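Local coordinates for protein oxidoreductase, Gfo/Idh/MocA family (Vibrio cholerae, PDB 1XEA) that probably carries out nicotinamide-dependent redox chemistry, binding NAD(H) or NADP(H) in its Rossmann-fold domain, at residues Lys4-Leu10 with Ile28-Thr34; Ile88-Lys94 with Gln115-Phe121; Ala143-Trp149 with His225-Asp231; Asp185-Thr189 with Leu200-Gln205. All coordinates share one frame; numbering follows the deposited sequence.

Contact 1: Lys4-Leu10 with Ile28-Thr34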
# COMPACT_ATOMS: atom_id res chain seq x y z
N LYS A 4 24.75 -16.03 -34.54
CA LYS A 4 25.36 -17.12 -33.78
C LYS A 4 26.18 -16.44 -32.68
O LYS A 4 27.23 -15.85 -32.94
CB LYS A 4 26.25 -17.98 -34.68
CG LYS A 4 26.82 -19.25 -34.04
CD LYS A 4 27.77 -19.97 -35.01
CE LYS A 4 27.22 -21.33 -35.47
NZ LYS A 4 27.08 -22.30 -34.34
N ILE A 5 25.67 -16.51 -31.46
CA ILE A 5 26.32 -15.90 -30.32
C ILE A 5 27.02 -16.96 -29.48
O ILE A 5 26.54 -18.08 -29.36
CB ILE A 5 25.26 -15.14 -29.45
CG1 ILE A 5 24.91 -13.80 -30.08
CG2 ILE A 5 25.80 -14.89 -28.05
CD1 ILE A 5 24.24 -13.88 -31.44
N ALA A 6 28.17 -16.61 -28.92
CA ALA A 6 28.90 -17.54 -28.08
C ALA A 6 28.91 -16.96 -26.69
O ALA A 6 29.22 -15.78 -26.49
CB ALA A 6 30.30 -17.71 -28.59
N MSE A 7 28.53 -17.77 -25.72
CA MSE A 7 28.52 -17.33 -24.34
C MSE A 7 29.68 -17.96 -23.58
O MSE A 7 29.70 -19.16 -23.31
CB MSE A 7 27.21 -17.69 -23.67
CG MSE A 7 26.05 -16.82 -24.12
SE MSE A 7 24.45 -17.22 -23.14
CE MSE A 7 25.18 -17.28 -21.35
N ILE A 8 30.65 -17.13 -23.23
CA ILE A 8 31.82 -17.59 -22.51
C ILE A 8 31.65 -17.31 -21.03
O ILE A 8 31.37 -16.18 -20.64
CB ILE A 8 33.10 -16.88 -23.00
CG1 ILE A 8 33.38 -17.21 -24.47
CG2 ILE A 8 34.28 -17.27 -22.13
CD1 ILE A 8 32.65 -16.33 -25.45
N GLY A 9 31.83 -18.34 -20.21
CA GLY A 9 31.72 -18.19 -18.77
C GLY A 9 30.30 -18.30 -18.24
O GLY A 9 29.59 -17.31 -18.10
N LEU A 10 29.90 -19.52 -17.92
CA LEU A 10 28.55 -19.75 -17.43
C LEU A 10 28.44 -19.77 -15.91
O LEU A 10 28.34 -20.83 -15.30
CB LEU A 10 28.00 -21.04 -18.03
CG LEU A 10 28.16 -21.10 -19.56
CD1 LEU A 10 27.61 -22.42 -20.07
CD2 LEU A 10 27.45 -19.92 -20.21
N ILE A 28 18.65 -17.49 -33.20
CA ILE A 28 19.95 -17.32 -32.56
C ILE A 28 20.52 -18.67 -32.18
O ILE A 28 19.91 -19.41 -31.40
CB ILE A 28 19.84 -16.47 -31.29
CG1 ILE A 28 19.50 -15.04 -31.67
CG2 ILE A 28 21.14 -16.50 -30.49
CD1 ILE A 28 19.35 -14.14 -30.48
N GLU A 29 21.67 -19.01 -32.74
CA GLU A 29 22.30 -20.28 -32.41
C GLU A 29 23.28 -19.97 -31.31
O GLU A 29 24.02 -18.99 -31.38
CB GLU A 29 23.00 -20.88 -33.64
CG GLU A 29 23.74 -22.20 -33.38
CD GLU A 29 24.01 -23.01 -34.65
OE1 GLU A 29 24.83 -23.96 -34.60
OE2 GLU A 29 23.39 -22.70 -35.70
N LEU A 30 23.27 -20.79 -30.26
CA LEU A 30 24.16 -20.59 -29.13
C LEU A 30 25.37 -21.51 -29.15
O LEU A 30 25.33 -22.60 -29.71
CB LEU A 30 23.40 -20.79 -27.82
CG LEU A 30 22.89 -19.54 -27.10
CD1 LEU A 30 22.02 -19.96 -25.93
CD2 LEU A 30 24.08 -18.70 -26.61
N VAL A 31 26.44 -21.04 -28.53
CA VAL A 31 27.67 -21.81 -28.45
C VAL A 31 28.17 -21.68 -27.01
O VAL A 31 28.86 -20.72 -26.68
CB VAL A 31 28.74 -21.29 -29.44
CG1 VAL A 31 29.97 -22.17 -29.39
CG2 VAL A 31 28.18 -21.26 -30.86
N LEU A 32 27.82 -22.64 -26.17
CA LEU A 32 28.24 -22.58 -24.78
C LEU A 32 29.73 -22.84 -24.60
O LEU A 32 30.34 -23.63 -25.32
CB LEU A 32 27.44 -23.57 -23.93
CG LEU A 32 25.93 -23.31 -23.87
CD1 LEU A 32 25.30 -24.25 -22.86
CD2 LEU A 32 25.66 -21.86 -23.47
N CYS A 33 30.31 -22.14 -23.64
CA CYS A 33 31.73 -22.26 -23.35
C CYS A 33 32.03 -21.89 -21.91
O CYS A 33 31.65 -20.83 -21.43
CB CYS A 33 32.53 -21.36 -24.26
SG CYS A 33 34.25 -21.24 -23.76
N THR A 34 32.75 -22.77 -21.22
CA THR A 34 33.10 -22.51 -19.84
C THR A 34 34.19 -23.48 -19.40
O THR A 34 34.34 -24.57 -19.97
CB THR A 34 31.85 -22.61 -18.93
OG1 THR A 34 32.18 -22.25 -17.59
CG2 THR A 34 31.28 -24.02 -18.96
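The selenomethionine chain of Met7 and the branched end of Leu30 interlock on one face of two parallel strands. Leu30 CD2 slants across the Met7 chain, with CG at 3.7 Å and the selenium at 3.8 Å, filling the dip between Ile5 and Met7 along their strand. Farther along the same face, Leu10 turns back beyond the strand end and lays its CD1 across Leu32 at about a right angle, 4.0 Å from Leu32 CD2; its CG also abuts CB of Thr34. On the other face Ala6, the smallest side chain there, offers a low spot beside Val31, their CB atoms 4.0 Å apart, and Cys33 SG lies against CG1 of Ile8. Where the pairing begins, Lys4 and Glu29 run side by side. A bend late in the lysine chain (chi3 -113°) carries NZ over to Glu29 OE1, a weakly hydrogen-bonded salt bridge of 2.8 Å. Backbone bonds tie the strands, from Ile5 N to Glu29 O (3.0 Å) through to Gly9 N and Cys33 O (2.8 Å); the rungs Val31 N to Ile5 O and Cys33 N to Met7 O are weak. This is the first beta-alpha-beta crossover of a Rossmann fold, and Gly9 begins a sequence resembling its glycine-rich dinucleotide motif. Helix 12-22 covers Met7 and Leu30, helix 37-46 packs on Leu10, Leu32 and Thr34, and strand 66-69 flanks strand 3-8 on its other edge.

Contact 2: Ile88-Lys94 with Gln115-Phe121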
# COMPACT_ATOMS: atom_id res chain seq x y z
N ILE A 88 35.41 -8.98 -33.37
CA ILE A 88 34.10 -9.56 -33.13
C ILE A 88 33.33 -8.74 -32.10
O ILE A 88 33.86 -8.43 -31.03
CB ILE A 88 34.24 -11.01 -32.64
CG1 ILE A 88 35.06 -11.80 -33.67
CG2 ILE A 88 32.88 -11.64 -32.45
CD1 ILE A 88 35.38 -13.20 -33.23
N PRO A 89 32.07 -8.36 -32.41
CA PRO A 89 31.28 -7.58 -31.45
C PRO A 89 31.32 -8.29 -30.10
O PRO A 89 30.97 -9.46 -29.99
CB PRO A 89 29.89 -7.61 -32.07
CG PRO A 89 30.19 -7.63 -33.54
CD PRO A 89 31.30 -8.64 -33.63
N THR A 90 31.77 -7.59 -29.07
CA THR A 90 31.87 -8.20 -27.75
C THR A 90 30.90 -7.62 -26.71
O THR A 90 30.68 -6.42 -26.64
CB THR A 90 33.31 -8.09 -27.18
OG1 THR A 90 34.21 -8.78 -28.05
CG2 THR A 90 33.41 -8.69 -25.79
N PHE A 91 30.34 -8.51 -25.90
CA PHE A 91 29.42 -8.13 -24.84
C PHE A 91 30.03 -8.60 -23.53
O PHE A 91 30.55 -9.71 -23.45
CB PHE A 91 28.08 -8.82 -25.04
CG PHE A 91 27.13 -8.64 -23.90
CD1 PHE A 91 26.29 -7.54 -23.83
CD2 PHE A 91 27.09 -9.58 -22.87
CE1 PHE A 91 25.41 -7.37 -22.77
CE2 PHE A 91 26.21 -9.42 -21.80
CZ PHE A 91 25.37 -8.31 -21.75
N VAL A 92 29.98 -7.74 -22.52
CA VAL A 92 30.53 -8.07 -21.22
C VAL A 92 29.56 -7.60 -20.15
O VAL A 92 29.11 -6.46 -20.17
CB VAL A 92 31.90 -7.40 -20.97
CG1 VAL A 92 32.41 -7.76 -19.58
CG2 VAL A 92 32.90 -7.86 -22.02
N ASP A 93 29.25 -8.49 -19.21
CA ASP A 93 28.34 -8.14 -18.14
C ASP A 93 29.04 -7.22 -17.15
O ASP A 93 30.19 -7.46 -16.78
CB ASP A 93 27.85 -9.41 -17.44
CG ASP A 93 26.81 -9.13 -16.38
OD1 ASP A 93 25.85 -8.36 -16.67
OD2 ASP A 93 26.92 -9.69 -15.26
N LYS A 94 28.34 -6.17 -16.73
CA LYS A 94 28.89 -5.20 -15.79
C LYS A 94 29.43 -5.93 -14.56
O LYS A 94 28.83 -6.90 -14.10
CB LYS A 94 27.81 -4.20 -15.38
CG LYS A 94 26.68 -4.80 -14.56
CD LYS A 94 27.06 -4.90 -13.09
CE LYS A 94 26.34 -6.05 -12.40
NZ LYS A 94 26.68 -6.09 -10.96
N GLN A 115 35.17 -2.39 -33.58
CA GLN A 115 34.20 -3.35 -33.10
C GLN A 115 33.38 -2.75 -31.97
O GLN A 115 33.82 -1.82 -31.30
CB GLN A 115 34.90 -4.63 -32.64
CG GLN A 115 35.41 -5.45 -33.79
CD GLN A 115 34.30 -5.78 -34.77
OE1 GLN A 115 33.22 -6.22 -34.37
NE2 GLN A 115 34.56 -5.56 -36.05
N PRO A 116 32.16 -3.25 -31.77
CA PRO A 116 31.29 -2.75 -30.71
C PRO A 116 31.52 -3.54 -29.43
O PRO A 116 31.62 -4.77 -29.46
CB PRO A 116 29.91 -2.97 -31.29
CG PRO A 116 30.08 -4.29 -31.95
CD PRO A 116 31.40 -4.13 -32.68
N LEU A 117 31.62 -2.81 -28.33
CA LEU A 117 31.82 -3.38 -27.01
C LEU A 117 30.64 -2.92 -26.16
O LEU A 117 30.56 -1.76 -25.76
CB LEU A 117 33.13 -2.88 -26.41
CG LEU A 117 33.42 -3.29 -24.97
CD1 LEU A 117 33.52 -4.81 -24.85
CD2 LEU A 117 34.73 -2.64 -24.54
N TYR A 118 29.72 -3.84 -25.90
CA TYR A 118 28.52 -3.56 -25.13
C TYR A 118 28.65 -3.99 -23.67
O TYR A 118 29.06 -5.11 -23.38
CB TYR A 118 27.36 -4.31 -25.76
CG TYR A 118 26.00 -3.77 -25.42
CD1 TYR A 118 25.41 -2.78 -26.21
CD2 TYR A 118 25.28 -4.27 -24.34
CE1 TYR A 118 24.14 -2.31 -25.95
CE2 TYR A 118 24.00 -3.81 -24.06
CZ TYR A 118 23.44 -2.82 -24.87
OH TYR A 118 22.17 -2.36 -24.61
N VAL A 119 28.29 -3.10 -22.75
CA VAL A 119 28.35 -3.41 -21.32
C VAL A 119 26.93 -3.74 -20.82
O VAL A 119 25.97 -3.05 -21.17
CB VAL A 119 28.92 -2.24 -20.50
CG1 VAL A 119 28.98 -2.62 -19.04
CG2 VAL A 119 30.31 -1.87 -21.00
N GLY A 120 26.82 -4.77 -20.00
CA GLY A 120 25.52 -5.19 -19.49
C GLY A 120 24.94 -4.44 -18.31
O GLY A 120 25.17 -4.80 -17.16
N PHE A 121 24.17 -3.40 -18.60
CA PHE A 121 23.52 -2.60 -17.57
C PHE A 121 22.01 -2.73 -17.75
O PHE A 121 21.37 -1.86 -18.33
CB PHE A 121 23.91 -1.14 -17.73
CG PHE A 121 25.30 -0.81 -17.26
CD1 PHE A 121 26.25 -0.33 -18.16
CD2 PHE A 121 25.63 -0.89 -15.91
CE1 PHE A 121 27.51 0.09 -17.72
CE2 PHE A 121 26.88 -0.48 -15.45
CZ PHE A 121 27.82 0.01 -16.35
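Phe91 and Tyr118 each swing CG away from their own backbone N (chi1 172° for Phe91), which stands the two rings next to each other on one face of a parallel strand pair. They meet rim to rim: Tyr118 CD2 reaches the edge of the Phe91 ring, 3.5 Å from its CD1, with the planes only 22° apart. The far end of the Phe91 ring, CZ, rests beside CA of Gly120. Lys94 adopts a different first torsion, its CG lodged between N and C of its own backbone (chi1 67°), which lays CG against Gly120 O; independently, CB sits over one face of the Phe121 ring, 4.2 Å from the centroid, in a CH-pi contact. On the reverse face, Leu117 CD1 fits against Thr90 CG2 (4.0 Å) and Val92 CG2, while Pro89 and Pro116 lie side by side at the entrance to the strands. Backbone bonds, including Val92 N to Tyr118 O at 2.9 Å, hold this register. Asp93 and Lys94 probably correspond to the first two residues of the family's Glu-Lys-Pro motif, with aspartate in place of glutamate. Asp93 OD1 is bonded to Tyr18, and Tyr118 OH to Asp274. Helix 100-112 connects the strands in a beta-alpha-beta unit at one edge of the Rossmann-type parallel sheet. Strand 66-69 borders strand 90-93, helix 268-281 packs on Pro116 and Tyr118, and helix 160-175 backs Lys94 and Phe121.

Contact 3: Ala143-Trp149 with His225-Asp231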
# COMPACT_ATOMS: atom_id res chain seq x y z
N ALA A 143 13.44 16.68 -18.98
CA ALA A 143 12.70 17.54 -18.08
C ALA A 143 12.87 17.12 -16.62
O ALA A 143 12.33 17.76 -15.72
CB ALA A 143 11.23 17.53 -18.46
N LEU A 144 13.63 16.05 -16.39
CA LEU A 144 13.85 15.56 -15.03
C LEU A 144 14.41 16.61 -14.08
O LEU A 144 15.50 17.13 -14.30
CB LEU A 144 14.80 14.36 -15.05
CG LEU A 144 14.19 12.98 -15.32
CD1 LEU A 144 15.29 11.92 -15.32
CD2 LEU A 144 13.15 12.68 -14.27
N ARG A 145 13.67 16.91 -13.02
CA ARG A 145 14.15 17.88 -12.05
C ARG A 145 14.93 17.15 -10.97
O ARG A 145 15.66 17.76 -10.20
CB ARG A 145 12.98 18.65 -11.42
CG ARG A 145 12.24 19.53 -12.41
CD ARG A 145 13.15 20.61 -12.97
NE ARG A 145 12.62 21.20 -14.21
CZ ARG A 145 13.20 21.09 -15.40
NH1 ARG A 145 14.35 20.42 -15.52
NH2 ARG A 145 12.64 21.66 -16.47
N SER A 146 14.77 15.83 -10.93
CA SER A 146 15.48 15.00 -9.97
C SER A 146 15.20 13.52 -10.25
O SER A 146 14.17 13.16 -10.82
CB SER A 146 15.06 15.36 -8.53
OG SER A 146 14.07 14.49 -8.02
N LEU A 147 16.15 12.67 -9.88
CA LEU A 147 16.03 11.24 -10.07
C LEU A 147 16.86 10.57 -8.97
O LEU A 147 18.07 10.79 -8.89
CB LEU A 147 16.54 10.82 -11.45
CG LEU A 147 16.61 9.31 -11.73
CD1 LEU A 147 15.20 8.73 -11.78
CD2 LEU A 147 17.35 9.03 -13.02
N ARG A 148 16.22 9.77 -8.13
CA ARG A 148 16.90 9.09 -7.04
C ARG A 148 16.76 7.59 -7.17
O ARG A 148 15.66 7.05 -7.20
CB ARG A 148 16.32 9.54 -5.70
CG ARG A 148 16.89 8.80 -4.49
CD ARG A 148 16.40 9.42 -3.20
NE ARG A 148 14.99 9.20 -2.97
CZ ARG A 148 14.20 10.03 -2.29
NH1 ARG A 148 14.69 11.16 -1.78
NH2 ARG A 148 12.91 9.73 -2.13
N TRP A 149 17.90 6.91 -7.23
CA TRP A 149 17.88 5.47 -7.34
C TRP A 149 18.42 4.87 -6.03
O TRP A 149 19.57 5.07 -5.69
CB TRP A 149 18.76 5.06 -8.53
CG TRP A 149 18.38 3.73 -9.10
CD1 TRP A 149 18.47 2.52 -8.48
CD2 TRP A 149 17.82 3.49 -10.39
NE1 TRP A 149 17.99 1.54 -9.30
CE2 TRP A 149 17.58 2.10 -10.48
CE3 TRP A 149 17.48 4.30 -11.48
CZ2 TRP A 149 17.03 1.51 -11.61
CZ3 TRP A 149 16.93 3.71 -12.60
CH2 TRP A 149 16.71 2.33 -12.66
N HIS A 225 14.24 1.22 -4.69
CA HIS A 225 13.24 2.24 -4.98
C HIS A 225 13.75 3.30 -5.93
O HIS A 225 14.83 3.84 -5.73
CB HIS A 225 12.81 2.91 -3.69
CG HIS A 225 12.19 1.98 -2.70
ND1 HIS A 225 11.96 2.34 -1.39
CD2 HIS A 225 11.72 0.72 -2.83
CE1 HIS A 225 11.38 1.34 -0.76
NE2 HIS A 225 11.22 0.34 -1.61
N VAL A 226 12.96 3.61 -6.95
CA VAL A 226 13.36 4.65 -7.88
C VAL A 226 12.33 5.78 -7.78
O VAL A 226 11.12 5.54 -7.83
CB VAL A 226 13.43 4.12 -9.31
CG1 VAL A 226 13.94 5.20 -10.23
CG2 VAL A 226 14.31 2.91 -9.35
N THR A 227 12.82 7.00 -7.62
CA THR A 227 11.98 8.17 -7.50
C THR A 227 12.41 9.17 -8.54
O THR A 227 13.58 9.54 -8.62
CB THR A 227 12.15 8.86 -6.15
OG1 THR A 227 11.75 7.97 -5.10
CG2 THR A 227 11.32 10.12 -6.09
N ALA A 228 11.45 9.63 -9.35
CA ALA A 228 11.75 10.60 -10.38
C ALA A 228 10.83 11.79 -10.25
O ALA A 228 9.66 11.64 -9.93
CB ALA A 228 11.59 9.96 -11.75
N SER A 229 11.33 12.99 -10.49
CA SER A 229 10.43 14.12 -10.39
C SER A 229 10.64 15.12 -11.52
O SER A 229 11.75 15.33 -12.00
CB SER A 229 10.57 14.81 -9.04
OG SER A 229 11.66 15.71 -9.05
N TYR A 230 9.53 15.72 -11.93
CA TYR A 230 9.52 16.71 -12.99
C TYR A 230 8.78 17.88 -12.38
O TYR A 230 8.64 17.96 -11.15
CB TYR A 230 8.74 16.20 -14.19
CG TYR A 230 9.31 14.94 -14.80
CD1 TYR A 230 9.07 13.69 -14.23
CD2 TYR A 230 10.08 15.00 -15.96
CE1 TYR A 230 9.59 12.54 -14.80
CE2 TYR A 230 10.60 13.85 -16.54
CZ TYR A 230 10.35 12.63 -15.96
OH TYR A 230 10.86 11.50 -16.54
N ASP A 231 8.30 18.80 -13.20
CA ASP A 231 7.56 19.91 -12.63
C ASP A 231 6.13 19.46 -12.39
O ASP A 231 5.44 19.07 -13.33
CB ASP A 231 7.61 21.15 -13.53
CG ASP A 231 9.00 21.78 -13.57
OD1 ASP A 231 9.58 22.05 -12.48
OD2 ASP A 231 9.51 22.02 -14.70
O HOH W 1 10.06 19.04 -15.16
O HOH W 2 14.12 6.25 -4.45
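A classic beta bulge opens this antiparallel strand pair, Arg145 and Ser146 both facing Ser229. Ser229 O is thus gripped twice, by Arg145 N at 2.7 Å and by Ser146 N at 3.2 Å, and the two serine hydroxyls join across the strands, Ser146 OG to Ser229 OG, at 2.9 Å. At the bulge the Arg145 side chain sets out toward the partner strand, where its bend at chi2 (-62°) carries NE to Asp231 OD2 (3.3 Å). That salt bridge is oblique: the guanidinium and carboxylate planes are 57° apart, and the donor approaches from above the carboxylate plane. A water donates to Ala143 O and makes weak bonds to both the backbone N and OD2 of Asp231. Beyond the bulge the ladder is regular, with Arg148 N to Thr227 O a nearly straight bond (173°). On the apolar face two methyl groups lie over rings. Val226 CG2 sits over the centre of the six-membered ring of Trp149, 3.7 Å from its centroid, and Leu144 CD2 lies over the Tyr230 ring, displaced toward its rim. Between them Leu147 CD1 meets Ala228 CB at 3.8 Å. Tyr230 OH is bonded to Glu135, and Arg148 NE pairs with Glu150; a nickel ion lies about 5 Å from the Tyr230 side chain. Helices 134-138 and 160-175 cover the apolar face, strand 209-216 runs alongside strand 146-152, and the opposite face meets the second subunit, whose Asn216 packs on Ser229.

Contact 4: Asp185-Thr189 with Leu200-Gln205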
# COMPACT_ATOMS: atom_id res chain seq x y z
N ASP A 185 31.70 18.94 -8.37
CA ASP A 185 30.42 19.40 -7.86
C ASP A 185 29.56 18.23 -7.43
O ASP A 185 28.33 18.26 -7.58
CB ASP A 185 29.68 20.20 -8.95
CG ASP A 185 30.55 21.28 -9.57
OD1 ASP A 185 31.14 22.10 -8.82
OD2 ASP A 185 30.64 21.32 -10.82
N LEU A 186 30.20 17.21 -6.89
CA LEU A 186 29.50 16.01 -6.45
C LEU A 186 29.66 15.84 -4.96
O LEU A 186 30.73 16.10 -4.41
CB LEU A 186 30.05 14.79 -7.20
CG LEU A 186 29.42 13.42 -6.94
CD1 LEU A 186 29.61 12.56 -8.18
CD2 LEU A 186 30.05 12.77 -5.72
N HIS A 187 28.60 15.40 -4.30
CA HIS A 187 28.62 15.20 -2.86
C HIS A 187 28.62 13.71 -2.52
O HIS A 187 27.62 13.02 -2.69
CB HIS A 187 27.41 15.87 -2.22
CG HIS A 187 27.51 16.00 -0.73
ND1 HIS A 187 26.61 15.41 0.13
CD2 HIS A 187 28.39 16.67 0.05
CE1 HIS A 187 26.93 15.72 1.38
NE2 HIS A 187 28.01 16.49 1.35
N LEU A 188 29.75 13.24 -2.03
CA LEU A 188 29.91 11.84 -1.69
C LEU A 188 29.76 11.66 -0.18
O LEU A 188 30.32 12.43 0.61
CB LEU A 188 31.29 11.40 -2.14
CG LEU A 188 31.57 9.92 -2.33
CD1 LEU A 188 32.98 9.77 -2.89
CD2 LEU A 188 31.43 9.17 -1.03
N THR A 189 29.00 10.65 0.22
CA THR A 189 28.78 10.38 1.64
C THR A 189 28.81 8.88 1.84
O THR A 189 28.36 8.14 0.97
CB THR A 189 27.41 10.91 2.08
OG1 THR A 189 27.40 12.33 2.03
CG2 THR A 189 27.10 10.46 3.50
N LEU A 200 26.65 3.88 0.93
CA LEU A 200 27.31 4.86 0.07
C LEU A 200 26.24 5.74 -0.58
O LEU A 200 25.23 5.24 -1.06
CB LEU A 200 28.11 4.14 -1.02
CG LEU A 200 28.98 4.97 -1.95
CD1 LEU A 200 30.06 5.67 -1.16
CD2 LEU A 200 29.59 4.06 -3.00
N ASP A 201 26.47 7.05 -0.59
CA ASP A 201 25.51 7.98 -1.18
C ASP A 201 26.17 9.04 -2.04
O ASP A 201 26.81 9.96 -1.53
CB ASP A 201 24.69 8.66 -0.08
CG ASP A 201 23.74 7.71 0.62
OD1 ASP A 201 22.94 7.05 -0.08
OD2 ASP A 201 23.79 7.61 1.86
N VAL A 202 26.01 8.90 -3.35
CA VAL A 202 26.59 9.84 -4.29
C VAL A 202 25.49 10.66 -4.93
O VAL A 202 24.54 10.13 -5.50
CB VAL A 202 27.37 9.12 -5.39
CG1 VAL A 202 27.84 10.13 -6.44
CG2 VAL A 202 28.55 8.39 -4.79
N GLN A 203 25.63 11.98 -4.83
CA GLN A 203 24.65 12.90 -5.37
C GLN A 203 25.30 14.15 -5.96
O GLN A 203 26.21 14.73 -5.36
CB GLN A 203 23.68 13.27 -4.23
CG GLN A 203 23.14 14.67 -4.30
CD GLN A 203 22.10 14.96 -3.22
OE1 GLN A 203 21.76 16.12 -2.99
NE2 GLN A 203 21.59 13.91 -2.58
N TRP A 204 24.84 14.56 -7.14
CA TRP A 204 25.37 15.76 -7.78
C TRP A 204 24.28 16.40 -8.64
O TRP A 204 23.25 15.79 -8.93
CB TRP A 204 26.56 15.42 -8.66
CG TRP A 204 26.21 14.65 -9.88
CD1 TRP A 204 26.04 15.14 -11.15
CD2 TRP A 204 26.07 13.23 -9.98
NE1 TRP A 204 25.81 14.11 -12.03
CE2 TRP A 204 25.82 12.93 -11.34
CE3 TRP A 204 26.12 12.19 -9.04
CZ2 TRP A 204 25.66 11.61 -11.79
CZ3 TRP A 204 25.95 10.88 -9.49
CH2 TRP A 204 25.72 10.61 -10.85
N GLN A 205 24.52 17.64 -9.06
CA GLN A 205 23.54 18.34 -9.88
C GLN A 205 24.08 18.77 -11.25
O GLN A 205 25.12 19.41 -11.33
CB GLN A 205 23.00 19.54 -9.09
CG GLN A 205 21.98 20.37 -9.83
CD GLN A 205 20.83 20.84 -8.94
OE1 GLN A 205 21.01 21.13 -7.76
NE2 GLN A 205 19.64 20.94 -9.53
O HOH W 3 25.94 19.07 -6.64
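His187 and Gln203 face each other as a hydrogen-bonded antiparallel pair, each backbone satisfying the other: His187 N gives a bond of 2.7 Å to Gln203 O, straight at 168°, and Gln203 N returns one of 3.1 Å to His187 O. Thr189 and Asp201 repeat the exchange, with Thr189 N at 2.9 Å from Asp201 O and Asp201 N at 2.7 Å from Thr189 O. Toward the other end a water bridges the strands, donating to Asp185 O (2.7 Å) and accepting weakly from Gln205 N. Polar side chains find partners outside the pair. The Asp201 carboxylate holds Arg199 in a salt bridge through OD2 and Ser214 OG through OD1, Trp204 NE1 bonds to Ser178 OG, and His187 ND1 makes a weak hydrogen bond to Gln203 OE1 of the second subunit. On the apolar face, the forked end of Leu186 straddles Val202 CG1, its CD1 at 3.5 Å and also against Trp204 CE3; Leu188 CD2 slants over Leu200 CD1 at 3.8 Å. This beta hairpin edges the mixed sheet within the chain. Strand 209-216 adjoins strand 196-206, the His187 ring stacks on His187 of the second subunit, and helices 160-175 and 286-311 cover Leu200 and Val202.

How the contacts relate
Contacts 1 and 2 belong to the five-stranded parallel sheet of the Rossmann domain, holding its two outermost strand pairs, with strand 66-69 between them; their centres are about 14 Å apart. Contacts 3 and 4 lie on the other side of the chain's centre, in the mixed eight-stranded sheet, with centres about 15 Å apart and about 28 to 39 Å from those of contacts 1 and 2. Along the chain, contacts 1, 2 and 3 follow in series, whereas contact 4 is nested within the loop that contact 3 closes. Helix 160-175 touches contacts 2, 3 and 4, so it packs against parts of both sheets. The division suggests a probable nucleotide-binding half that includes contacts 1 and 2, and a second half whose sheet meets another subunit.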